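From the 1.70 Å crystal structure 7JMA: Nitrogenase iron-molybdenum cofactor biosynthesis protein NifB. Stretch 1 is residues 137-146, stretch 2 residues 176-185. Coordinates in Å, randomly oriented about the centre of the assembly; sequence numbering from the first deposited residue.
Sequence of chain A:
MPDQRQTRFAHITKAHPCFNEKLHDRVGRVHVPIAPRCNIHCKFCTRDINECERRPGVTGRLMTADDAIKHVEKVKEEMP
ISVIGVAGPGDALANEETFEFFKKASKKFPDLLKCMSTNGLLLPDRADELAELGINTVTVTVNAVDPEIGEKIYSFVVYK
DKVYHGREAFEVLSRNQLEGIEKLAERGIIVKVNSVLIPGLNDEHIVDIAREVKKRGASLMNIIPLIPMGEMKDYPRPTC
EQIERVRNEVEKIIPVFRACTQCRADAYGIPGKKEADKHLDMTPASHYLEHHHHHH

Stretch 1 137-146: TVTVTVNAVD
Stretch 2, residues 176-185: NQLEGIEKLA

A β-strand (Thr 137 to Thr 141) and the turn after it pack against one face of an α-helix that spans Asn 176 to Ala 185 and runs on beyond both ends. The two run nearly antiparallel, their N-to-C directions 159° apart and their axes 9.7 Å apart at closest approach. CA of Val 138 lies 8.1 Å from CA of Leu 184, and CA of Val 140 lies 7.5 Å from CA of Gln 177. Strand phi/psi values stay extended, from -140/137 at Thr 137 to -92/115 at Thr 141, so side chains alternate: Val 138, Val 140 and, just beyond the strand, Val 142 point toward the helix, while Thr 137, Thr 139 and Thr 141 (all m) point away, their hydroxyls kept off the apolar seam. The three valines are t, and their short branched side chains lie against Leu 184, Ile 181 and Gln 177. CB of Val 138 meets CD1 of Leu 184 (m,t) at 3.6 Å, the tightest apolar contact. Ile 181 (m,t) starts sideways but its end comes nearer, filling the space beside two valines: its CG1 is 4.3 Å from CG2 of Val 140, its CD1 4.2 Å from CG2 of Val 142. Leu 178 (m,t) likewise swings in, its CD1 4.3 Å from CG1 of Val 145 (m). Gly 180 leaves this helix face without a side chain, between Gln 177 and Leu 184. Gln 177 (p,t) gives up the largest area, 71 Å² of 367 Å² buried in all; its CB sits 4.3 Å from CG1 of Val 140, and its extended chain carries the amide to the strand's end. The helical backbone that carries these side chains is closed by i to i+4 bonds, including Ile 181 N to Gln 177 O (3.0 Å) and Leu 184 N to Gly 180 O (2.9 Å).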

# COMPACT_ATOMS: atom_id res chain seq x y z
N THR A 137 -7.80 6.62 -5.04
CA THR A 137 -7.71 5.50 -4.12
C THR A 137 -6.25 5.19 -3.85
O THR A 137 -5.43 5.21 -4.77
CB THR A 137 -8.40 4.26 -4.70
OG1 THR A 137 -9.75 4.59 -5.07
CG2 THR A 137 -8.40 3.11 -3.70
N VAL A 138 -5.91 4.93 -2.59
CA VAL A 138 -4.57 4.51 -2.21
C VAL A 138 -4.70 3.25 -1.38
O VAL A 138 -5.54 3.19 -0.47
CB VAL A 138 -3.82 5.59 -1.43
CG1 VAL A 138 -2.46 5.03 -0.93
CG2 VAL A 138 -3.61 6.84 -2.27
N THR A 139 -3.89 2.25 -1.70
CA THR A 139 -3.80 1.02 -0.93
C THR A 139 -2.53 1.10 -0.09
O THR A 139 -1.44 1.30 -0.62
CB THR A 139 -3.78 -0.19 -1.86
OG1 THR A 139 -4.98 -0.20 -2.64
CG2 THR A 139 -3.70 -1.48 -1.06
N VAL A 140 -2.69 0.98 1.23
CA VAL A 140 -1.59 1.08 2.19
C VAL A 140 -1.38 -0.29 2.81
O VAL A 140 -2.35 -0.92 3.24
CB VAL A 140 -1.89 2.13 3.28
CG1 VAL A 140 -0.67 2.26 4.22
CG2 VAL A 140 -2.25 3.49 2.66
N THR A 141 -0.14 -0.78 2.82
CA THR A 141 0.12 -2.10 3.38
C THR A 141 0.48 -1.93 4.85
O THR A 141 1.51 -1.32 5.18
CB THR A 141 1.23 -2.79 2.59
OG1 THR A 141 0.75 -3.02 1.26
CG2 THR A 141 1.56 -4.15 3.23
N VAL A 142 -0.37 -2.46 5.72
CA VAL A 142 -0.22 -2.34 7.16
C VAL A 142 -0.21 -3.76 7.71
O VAL A 142 -1.24 -4.44 7.71
CB VAL A 142 -1.34 -1.53 7.82
CG1 VAL A 142 -1.06 -1.47 9.33
CG2 VAL A 142 -1.46 -0.12 7.24
N ASN A 143 0.96 -4.20 8.19
CA ASN A 143 1.10 -5.58 8.64
C ASN A 143 1.12 -5.73 10.15
O ASN A 143 1.03 -6.86 10.64
CB ASN A 143 2.38 -6.18 8.04
CG ASN A 143 2.30 -6.26 6.53
OD1 ASN A 143 1.31 -6.73 5.98
ND2 ASN A 143 3.33 -5.77 5.84
N ALA A 144 1.23 -4.63 10.89
CA ALA A 144 1.14 -4.68 12.35
C ALA A 144 0.92 -3.26 12.86
O ALA A 144 1.26 -2.28 12.19
CB ALA A 144 2.41 -5.28 12.98
N VAL A 145 0.35 -3.17 14.06
CA VAL A 145 0.28 -1.92 14.80
C VAL A 145 0.91 -2.03 16.18
O VAL A 145 0.95 -1.04 16.91
CB VAL A 145 -1.17 -1.42 14.89
CG1 VAL A 145 -1.69 -1.20 13.49
CG2 VAL A 145 -2.05 -2.41 15.65
N ASP A 146 1.42 -3.20 16.54
CA ASP A 146 2.06 -3.43 17.83
C ASP A 146 3.54 -3.65 17.58
O ASP A 146 3.90 -4.57 16.82
CB ASP A 146 1.41 -4.64 18.50
CG ASP A 146 2.28 -5.28 19.56
OD1 ASP A 146 2.10 -6.50 19.77
OD2 ASP A 146 3.12 -4.61 20.20
N ASN A 176 4.11 6.86 10.59
CA ASN A 176 3.91 7.56 9.33
C ASN A 176 2.75 6.98 8.54
O ASN A 176 1.93 7.73 7.98
CB ASN A 176 5.20 7.51 8.51
CG ASN A 176 6.23 8.54 8.98
OD1 ASN A 176 6.10 9.11 10.05
ND2 ASN A 176 7.26 8.77 8.16
N GLN A 177 2.64 5.65 8.48
CA GLN A 177 1.62 5.07 7.62
C GLN A 177 0.23 5.27 8.23
O GLN A 177 -0.73 5.54 7.50
CB GLN A 177 1.92 3.59 7.33
CG GLN A 177 1.75 2.64 8.49
CD GLN A 177 2.15 1.21 8.13
OE1 GLN A 177 2.52 0.90 6.98
NE2 GLN A 177 2.07 0.33 9.10
N LEU A 178 0.12 5.22 9.56
CA LEU A 178 -1.19 5.41 10.19
C LEU A 178 -1.63 6.87 10.12
O LEU A 178 -2.82 7.16 9.89
CB LEU A 178 -1.17 4.93 11.64
CG LEU A 178 -0.96 3.42 11.78
CD1 LEU A 178 -0.85 3.04 13.26
CD2 LEU A 178 -2.09 2.64 11.09
N GLU A 179 -0.71 7.81 10.37
CA GLU A 179 -1.01 9.22 10.15
C GLU A 179 -1.34 9.48 8.69
O GLU A 179 -2.20 10.32 8.37
CB GLU A 179 0.16 10.08 10.60
N GLY A 180 -0.65 8.77 7.79
CA GLY A 180 -0.90 8.95 6.37
C GLY A 180 -2.31 8.53 5.96
O GLY A 180 -2.92 9.14 5.09
N ILE A 181 -2.81 7.45 6.56
CA ILE A 181 -4.18 7.03 6.31
C ILE A 181 -5.13 8.16 6.66
O ILE A 181 -6.05 8.49 5.90
CB ILE A 181 -4.52 5.76 7.13
CG1 ILE A 181 -3.73 4.55 6.60
CG2 ILE A 181 -6.01 5.45 7.09
CD1 ILE A 181 -3.90 3.32 7.49
N GLU A 182 -4.91 8.80 7.81
CA GLU A 182 -5.88 9.84 8.17
C GLU A 182 -5.73 11.06 7.28
O GLU A 182 -6.73 11.71 6.95
CB GLU A 182 -5.79 10.23 9.65
CG GLU A 182 -4.48 10.13 10.33
CD GLU A 182 -4.63 10.31 11.84
OE1 GLU A 182 -4.10 9.47 12.60
OE2 GLU A 182 -5.29 11.29 12.26
N LYS A 183 -4.51 11.38 6.85
CA LYS A 183 -4.33 12.52 5.95
C LYS A 183 -4.97 12.28 4.59
O LYS A 183 -5.52 13.21 3.99
CB LYS A 183 -2.84 12.83 5.78
CG LYS A 183 -2.25 13.55 7.00
CD LYS A 183 -0.80 13.97 6.77
CE LYS A 183 -0.71 15.26 5.99
NZ LYS A 183 0.41 16.12 6.46
N LEU A 184 -4.85 11.06 4.06
CA LEU A 184 -5.54 10.73 2.82
C LEU A 184 -7.05 10.79 3.02
O LEU A 184 -7.77 11.40 2.22
CB LEU A 184 -5.18 9.33 2.35
CG LEU A 184 -3.73 9.16 1.90
CD1 LEU A 184 -3.55 7.70 1.52
CD2 LEU A 184 -3.41 10.09 0.74
N ALA A 185 -7.54 10.10 4.04
CA ALA A 185 -8.99 9.98 4.24
C ALA A 185 -9.65 11.34 4.38
O ALA A 185 -10.78 11.54 3.89
CB ALA A 185 -9.28 9.11 5.46